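PDB 6DXN: Thiol:disulfide interchange protein from Klebsiella pneumoniae, which probably acts as a periplasmic oxidoreductase of the DsbA type, exchanging disulfide bonds with its protein substrates. Local coordinates for residues F29-G34 / E96-K101; A73-W78 / A135-Q140; F39-N44 / V90-F95. All coordinates share one frame; numbering follows the deposited sequence.

From the N terminus, strand 25-29 runs into the loop before helix 34-41, which contact 1 ties 62 residues further on to the end of helix 87-99. Contact 3 joins the last part of helix 34-41 to the middle of helix 87-99, so both its segments fall between those of contact 1 and it closes a smaller loop; the centres of the two contacts are about 8 Å apart. Contact 2 crosses both: it starts at helix 71-83, within those loops, and ends on helix 131-146, beyond them. Contact 1 thus ties the loop leading into the CxxC helix, and contact 3 that helix itself, to helix 87-99; contact 2 binds helices 71-83 and 131-146.

Contact 1 of 3, residues F29-G34 / E96-K101; sequences FSFYCG and EGLQVK
The loop that carries the first cysteine of the CxxC motif, the predicted redox site, Cys33, is gripped by Gln99 at the end of helix 87-99. One amide nitrogen serves two backbone carbonyls: Gln99 NE2 donates to Phe31 O at 2.8 Å and to Cys33 O at 3.0 Å. Both bonds are fairly straight at the hydrogen, and both acceptors lie close to the plane of the amide, yet NE2 stands above each carbonyl plane, steeply so over that of Cys33. The Gln99 chain is extended beyond CG, which carries the amide across to the loop; its other branch, OE1, comes to 3.2 Å from Gly34 CA. In between, a type I turn runs from Ser30 to Cys33, and Ser30 OG accepts from Tyr32 N in an ST turn. As in thioredoxin-fold oxidoreductases, strand 25-29 here gives way to helix 34-41 with Cys33 at its N-cap; the redox disulfide predicted between Cys33 and Cys36 is not formed. Beside the polar grip, Leu98 splits its two methyls between neighbouring aromatic residues. CD1 presses on Phe31 CB at 3.3 Å, a tight approach, while CD2 sits over one face of the Tyr32 ring, 4.4 Å from CE2. Chi1 of -77° puts Phe31 CG beside its backbone N; the ring beyond leads away from 96-101, and Phe29 CE2 lies over the centre of one of its faces. Tyr32 OH is held by the backbone N of Leu70, and Leu74 of helix 71-83 packs against both Tyr32 and Leu98.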
# COMPACT_ATOMS: atom_id res chain seq x y z
N PHE A 29 -0.89 3.59 -2.04
CA PHE A 29 0.37 4.25 -1.86
C PHE A 29 1.04 4.51 -3.22
O PHE A 29 0.59 4.03 -4.26
CB PHE A 29 1.28 3.38 -0.99
CG PHE A 29 1.94 2.24 -1.72
CD1 PHE A 29 1.25 1.08 -2.01
CD2 PHE A 29 3.26 2.35 -2.13
CE1 PHE A 29 1.86 0.04 -2.69
CE2 PHE A 29 3.88 1.31 -2.81
CZ PHE A 29 3.18 0.15 -3.09
N SER A 30 2.12 5.29 -3.17
CA SER A 30 2.92 5.60 -4.32
C SER A 30 4.38 5.55 -3.89
O SER A 30 4.75 6.08 -2.83
CB SER A 30 2.56 6.94 -4.90
OG SER A 30 3.44 7.27 -5.95
N PHE A 31 5.21 4.90 -4.71
CA PHE A 31 6.61 4.83 -4.38
C PHE A 31 7.25 6.23 -4.45
O PHE A 31 8.37 6.38 -4.01
CB PHE A 31 7.34 3.84 -5.28
CG PHE A 31 7.14 2.39 -4.94
CD1 PHE A 31 7.79 1.83 -3.85
CD2 PHE A 31 6.34 1.57 -5.72
CE1 PHE A 31 7.63 0.49 -3.53
CE2 PHE A 31 6.18 0.23 -5.40
CZ PHE A 31 6.81 -0.31 -4.31
N TYR A 32 6.54 7.21 -5.02
CA TYR A 32 7.03 8.62 -5.13
C TYR A 32 6.68 9.44 -3.89
O TYR A 32 7.24 10.53 -3.67
CB TYR A 32 6.34 9.38 -6.27
CG TYR A 32 6.75 9.08 -7.69
CD1 TYR A 32 6.14 8.07 -8.43
CD2 TYR A 32 7.70 9.87 -8.34
CE1 TYR A 32 6.49 7.83 -9.75
CE2 TYR A 32 8.05 9.63 -9.66
CZ TYR A 32 7.45 8.61 -10.36
OH TYR A 32 7.80 8.37 -11.66
N CYS A 33 5.72 8.95 -3.10
CA CYS A 33 5.18 9.65 -1.92
C CYS A 33 6.08 9.50 -0.69
O CYS A 33 6.32 8.39 -0.23
CB CYS A 33 3.78 9.11 -1.64
SG CYS A 33 2.90 9.96 -0.30
N GLY A 34 6.56 10.63 -0.16
CA GLY A 34 7.45 10.63 1.01
C GLY A 34 6.82 9.92 2.21
O GLY A 34 7.40 8.99 2.77
N GLU A 96 13.85 3.69 -2.17
CA GLU A 96 15.21 4.25 -2.20
C GLU A 96 15.53 4.70 -3.64
O GLU A 96 15.95 5.84 -3.86
CB GLU A 96 16.23 3.23 -1.69
CG GLU A 96 16.10 2.93 -0.20
CD GLU A 96 17.09 1.91 0.34
OE1 GLU A 96 18.05 1.56 -0.39
OE2 GLU A 96 16.90 1.47 1.51
N GLY A 97 15.28 3.82 -4.61
CA GLY A 97 15.56 4.10 -6.04
C GLY A 97 14.85 5.35 -6.55
O GLY A 97 15.26 5.94 -7.57
N LEU A 98 13.80 5.78 -5.84
CA LEU A 98 13.00 6.92 -6.26
C LEU A 98 13.20 8.15 -5.36
O LEU A 98 13.24 9.28 -5.87
CB LEU A 98 11.53 6.51 -6.29
CG LEU A 98 11.13 5.64 -7.48
CD1 LEU A 98 9.88 4.84 -7.19
CD2 LEU A 98 10.96 6.49 -8.72
N GLN A 99 13.39 7.93 -4.05
CA GLN A 99 13.40 9.06 -3.13
C GLN A 99 14.74 9.27 -2.42
O GLN A 99 14.95 10.33 -1.82
CB GLN A 99 12.31 8.84 -2.07
CG GLN A 99 10.94 8.62 -2.68
CD GLN A 99 9.86 8.72 -1.63
OE1 GLN A 99 9.90 9.59 -0.76
NE2 GLN A 99 8.87 7.85 -1.73
N VAL A 100 15.63 8.28 -2.48
CA VAL A 100 16.93 8.37 -1.85
C VAL A 100 17.99 8.60 -2.94
O VAL A 100 18.60 9.66 -3.02
CB VAL A 100 17.20 7.11 -1.00
CG1 VAL A 100 18.58 7.12 -0.39
CG2 VAL A 100 16.13 6.91 0.09
N LYS A 101 18.16 7.62 -3.83
CA LYS A 101 19.19 7.69 -4.85
C LYS A 101 18.65 8.31 -6.15
O LYS A 101 19.44 8.72 -6.99
CB LYS A 101 19.74 6.29 -5.11
CG LYS A 101 20.10 5.53 -3.85
CD LYS A 101 20.98 4.31 -4.06
CE LYS A 101 20.32 3.21 -4.86
NZ LYS A 101 21.25 2.07 -5.03

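Contact 2 of 3, residues A73-W78 / A135-Q140; sequences ALTEAW and ALIARQ
Leu136 O is held by both nitrogens of Gln140, whose side-chain amide faces helix 71-83. The side-chain NE2 donates to Leu136 O at 2.9 Å and the backbone N of Gln140 makes the usual helical bond, the two reaching the oxygen from opposite faces of its carbonyl plane. This helps fix the amide's rotation. Across the interface, Gln140 and Thr75 meet tip to tip, with the Thr75 CG2 methyl in van der Waals contact with the amide, 3.6 Å from Gln140 NE2. Gln140 OE1 lies at the edge of the Trp78 indole, in its plane and 3.5 Å from CD1; it also accepts from the backbone N of His63, so each branch of the buried amide has a polar partner. Thr75 OG1 is hydrogen-bonded with Ser65 OG, His63 ND1 and Gly71 O, and Trp78 NE1 with Lys61 O. Nearer the surface, Ile137 CD1 rests 3.8 Å from both CA and CG of Glu76, while Glu76 OE1 bonds to Gln128. The axes approach to 9.1 Å at 127°, steeply crossed and more opposed than aligned, packing helix 71-83 of the DsbA helical insertion, here between strands 60-63 and 154-157 of the thioredoxin fold, against the long helix 131-146.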
# COMPACT_ATOMS: atom_id res chain seq x y z
N ALA A 73 4.57 1.63 -14.61
CA ALA A 73 5.66 0.64 -14.55
C ALA A 73 5.80 0.07 -13.13
O ALA A 73 6.07 -1.10 -12.97
CB ALA A 73 6.96 1.25 -15.01
N LEU A 74 5.62 0.95 -12.13
CA LEU A 74 5.69 0.64 -10.71
C LEU A 74 4.51 -0.23 -10.26
O LEU A 74 4.71 -1.13 -9.46
CB LEU A 74 5.75 1.96 -9.92
CG LEU A 74 7.05 2.74 -10.05
CD1 LEU A 74 6.88 4.16 -9.54
CD2 LEU A 74 8.20 2.04 -9.34
N THR A 75 3.30 0.04 -10.76
CA THR A 75 2.13 -0.79 -10.39
C THR A 75 2.36 -2.21 -10.92
O THR A 75 1.96 -3.18 -10.32
CB THR A 75 0.81 -0.18 -10.88
OG1 THR A 75 0.70 1.13 -10.33
CG2 THR A 75 -0.41 -0.98 -10.49
N GLU A 76 3.06 -2.29 -12.06
CA GLU A 76 3.39 -3.55 -12.67
C GLU A 76 4.49 -4.23 -11.85
O GLU A 76 4.41 -5.43 -11.58
CB GLU A 76 3.83 -3.33 -14.11
CG GLU A 76 4.24 -4.60 -14.82
CD GLU A 76 4.67 -4.36 -16.26
OE1 GLU A 76 5.60 -3.55 -16.47
OE2 GLU A 76 4.05 -4.95 -17.15
N ALA A 77 5.50 -3.44 -11.44
CA ALA A 77 6.61 -3.99 -10.68
C ALA A 77 6.11 -4.53 -9.33
O ALA A 77 6.57 -5.58 -8.86
CB ALA A 77 7.67 -2.94 -10.49
N TRP A 78 5.13 -3.84 -8.73
CA TRP A 78 4.61 -4.28 -7.42
C TRP A 78 3.85 -5.61 -7.59
O TRP A 78 3.97 -6.54 -6.77
CB TRP A 78 3.79 -3.15 -6.80
CG TRP A 78 3.38 -3.36 -5.37
CD1 TRP A 78 2.11 -3.33 -4.88
CD2 TRP A 78 4.24 -3.66 -4.25
NE1 TRP A 78 2.12 -3.56 -3.53
CE2 TRP A 78 3.40 -3.78 -3.12
CE3 TRP A 78 5.62 -3.83 -4.09
CZ2 TRP A 78 3.90 -4.06 -1.85
CZ3 TRP A 78 6.11 -4.14 -2.84
CH2 TRP A 78 5.26 -4.24 -1.73
N ALA A 135 -4.03 -9.33 -13.77
CA ALA A 135 -5.28 -9.21 -13.03
C ALA A 135 -5.09 -8.29 -11.82
O ALA A 135 -5.98 -7.51 -11.50
CB ALA A 135 -5.77 -10.58 -12.60
N LEU A 136 -3.91 -8.37 -11.18
CA LEU A 136 -3.61 -7.57 -9.99
C LEU A 136 -3.38 -6.11 -10.38
O LEU A 136 -3.76 -5.21 -9.66
CB LEU A 136 -2.40 -8.18 -9.27
CG LEU A 136 -2.06 -7.59 -7.90
CD1 LEU A 136 -3.26 -7.68 -6.95
CD2 LEU A 136 -0.87 -8.31 -7.29
N ILE A 137 -2.73 -5.89 -11.53
CA ILE A 137 -2.50 -4.54 -12.06
C ILE A 137 -3.86 -3.87 -12.31
O ILE A 137 -4.06 -2.71 -11.95
CB ILE A 137 -1.62 -4.59 -13.34
CG1 ILE A 137 -0.21 -5.10 -13.03
CG2 ILE A 137 -1.59 -3.24 -14.03
CD1 ILE A 137 0.58 -5.47 -14.26
N ALA A 138 -4.79 -4.61 -12.91
CA ALA A 138 -6.11 -4.04 -13.23
C ALA A 138 -6.90 -3.77 -11.94
O ALA A 138 -7.58 -2.75 -11.84
CB ALA A 138 -6.85 -4.92 -14.19
N ARG A 139 -6.77 -4.68 -10.96
CA ARG A 139 -7.45 -4.56 -9.65
C ARG A 139 -7.02 -3.25 -8.97
O ARG A 139 -7.86 -2.50 -8.44
CB ARG A 139 -7.10 -5.77 -8.78
CG ARG A 139 -7.60 -5.72 -7.34
CD ARG A 139 -9.11 -5.81 -7.21
NE ARG A 139 -9.55 -6.04 -5.83
CZ ARG A 139 -10.82 -6.19 -5.45
NH1 ARG A 139 -11.79 -6.10 -6.35
NH2 ARG A 139 -11.11 -6.43 -4.18
N GLN A 140 -5.71 -3.02 -8.94
CA GLN A 140 -5.11 -1.84 -8.32
C GLN A 140 -5.65 -0.55 -8.96
O GLN A 140 -6.10 0.34 -8.24
CB GLN A 140 -3.58 -1.95 -8.40
CG GLN A 140 -2.99 -2.89 -7.35
CD GLN A 140 -1.54 -3.23 -7.60
OE1 GLN A 140 -0.65 -2.79 -6.89
NE2 GLN A 140 -1.29 -4.00 -8.65

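Contact 3 of 3, residues F39-N44 / V90-F95; sequences FAERIN and VEKLLF
The last part of helix 34-41 and the chain after it run beside helix 87-99, and the backbones come nearest at Glu41 and Lys92, whose CA atoms are 7.2 Å apart. Asn44, with positive phi, follows as the chain turns toward helix 45-52. Ala40 carries the contact. Its CB points at helix 87-99 and meets Glu91 OE2 at 3.2 Å and, on the Phe95 ring, CE2 at 4.0 Å. The extended Glu91 chain, CG anti to its backbone N (chi1 -169°), brings the carboxylate up to this methyl, and its OE2 forms a salt bridge with Lys61. Phe95 also packs against the rings of Phe31 and Tyr37, the residue directly after Cys36. From the next residue after Glu91, Lys92 stretches across, bent only at its last torsion, to set NZ 3.2 Å from Ala40 O in a weak hydrogen bond. NZ also lies 3.7 Å from Glu41 CB, the two side chains crossing at about a right angle. Glu41 OE2 remains 5.5 Å from Lys92 NZ, too far for an ion pair. The salt bridge to Lys61 probably keeps the buried Glu91 carboxylate charged beside the Ala40 methyl, whereas the exposed Lys92 may at most favour the Ala40 carbonyl electrostatically.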
# COMPACT_ATOMS: atom_id res chain seq x y z
N PHE A 39 5.85 5.43 6.13
CA PHE A 39 4.89 4.43 6.64
C PHE A 39 5.45 3.00 6.52
O PHE A 39 5.16 2.13 7.35
CB PHE A 39 3.55 4.60 5.93
CG PHE A 39 2.64 5.58 6.62
CD1 PHE A 39 3.10 6.83 7.02
CD2 PHE A 39 1.31 5.27 6.84
CE1 PHE A 39 2.26 7.72 7.67
CE2 PHE A 39 0.47 6.17 7.47
CZ PHE A 39 0.95 7.39 7.88
N ALA A 40 6.28 2.77 5.50
CA ALA A 40 6.82 1.44 5.27
C ALA A 40 8.22 1.25 5.89
O ALA A 40 8.61 0.11 6.11
CB ALA A 40 6.88 1.17 3.79
N GLU A 41 8.94 2.35 6.18
CA GLU A 41 10.36 2.20 6.61
C GLU A 41 10.74 3.05 7.83
O GLU A 41 11.63 2.64 8.59
CB GLU A 41 11.24 2.53 5.40
CG GLU A 41 12.74 2.40 5.64
CD GLU A 41 13.43 3.56 6.34
OE1 GLU A 41 12.91 4.69 6.27
OE2 GLU A 41 14.48 3.33 6.98
N ARG A 42 10.12 4.23 8.03
CA ARG A 42 10.52 5.13 9.15
C ARG A 42 9.55 5.00 10.33
O ARG A 42 9.98 4.67 11.43
CB ARG A 42 10.57 6.60 8.71
CG ARG A 42 10.98 7.56 9.82
CD ARG A 42 11.00 9.02 9.41
NE ARG A 42 11.88 9.26 8.27
CZ ARG A 42 13.20 9.38 8.36
NH1 ARG A 42 13.80 9.28 9.54
NH2 ARG A 42 13.92 9.58 7.27
N ILE A 43 8.29 5.36 10.11
CA ILE A 43 7.24 5.29 11.14
C ILE A 43 6.92 3.82 11.40
O ILE A 43 6.63 3.42 12.53
CB ILE A 43 5.97 6.06 10.71
CG1 ILE A 43 6.28 7.51 10.32
CG2 ILE A 43 4.91 5.99 11.81
CD1 ILE A 43 5.09 8.28 9.82
N ASN A 44 6.96 3.02 10.32
CA ASN A 44 6.68 1.60 10.41
C ASN A 44 5.22 1.39 10.83
O ASN A 44 4.91 0.60 11.72
CB ASN A 44 7.72 0.88 11.27
CG ASN A 44 9.04 0.74 10.54
OD1 ASN A 44 9.06 0.36 9.37
ND2 ASN A 44 10.13 1.03 11.22
N VAL A 90 11.77 -5.98 -2.30
CA VAL A 90 11.84 -4.96 -3.36
C VAL A 90 11.19 -3.65 -2.92
O VAL A 90 11.53 -2.59 -3.48
CB VAL A 90 11.20 -5.47 -4.67
CG1 VAL A 90 9.69 -5.52 -4.56
CG2 VAL A 90 11.61 -4.63 -5.88
N GLU A 91 10.29 -3.70 -1.94
CA GLU A 91 9.58 -2.49 -1.54
C GLU A 91 10.58 -1.37 -1.17
O GLU A 91 10.52 -0.28 -1.74
CB GLU A 91 8.59 -2.76 -0.39
CG GLU A 91 7.66 -1.58 -0.16
CD GLU A 91 6.68 -1.66 1.00
OE1 GLU A 91 6.57 -2.73 1.63
OE2 GLU A 91 6.04 -0.63 1.29
N LYS A 92 11.48 -1.63 -0.22
CA LYS A 92 12.42 -0.58 0.26
C LYS A 92 13.37 -0.11 -0.85
O LYS A 92 13.78 1.05 -0.85
CB LYS A 92 13.23 -1.08 1.47
CG LYS A 92 12.41 -1.34 2.73
CD LYS A 92 13.23 -1.85 3.91
CE LYS A 92 12.40 -2.28 5.10
NZ LYS A 92 11.55 -1.18 5.62
N LEU A 93 13.69 -1.01 -1.78
CA LEU A 93 14.62 -0.73 -2.88
C LEU A 93 13.99 0.21 -3.92
O LEU A 93 14.72 0.98 -4.58
CB LEU A 93 15.06 -2.05 -3.51
CG LEU A 93 15.71 -3.04 -2.55
CD1 LEU A 93 15.94 -4.38 -3.23
CD2 LEU A 93 17.02 -2.50 -1.98
N LEU A 94 12.66 0.15 -4.07
CA LEU A 94 11.96 1.03 -5.02
C LEU A 94 11.81 2.43 -4.42
O LEU A 94 11.96 3.42 -5.13
CB LEU A 94 10.60 0.43 -5.41
CG LEU A 94 10.66 -0.79 -6.33
CD1 LEU A 94 9.32 -1.49 -6.41
CD2 LEU A 94 11.13 -0.40 -7.73
N PHE A 95 11.51 2.50 -3.11
CA PHE A 95 11.42 3.76 -2.42
C PHE A 95 12.79 4.46 -2.45
O PHE A 95 12.87 5.66 -2.68
CB PHE A 95 10.98 3.60 -0.96
CG PHE A 95 9.50 3.42 -0.73
CD1 PHE A 95 8.62 4.47 -0.93
CD2 PHE A 95 8.99 2.22 -0.25
CE1 PHE A 95 7.26 4.32 -0.69
CE2 PHE A 95 7.64 2.07 -0.01
CZ PHE A 95 6.77 3.12 -0.24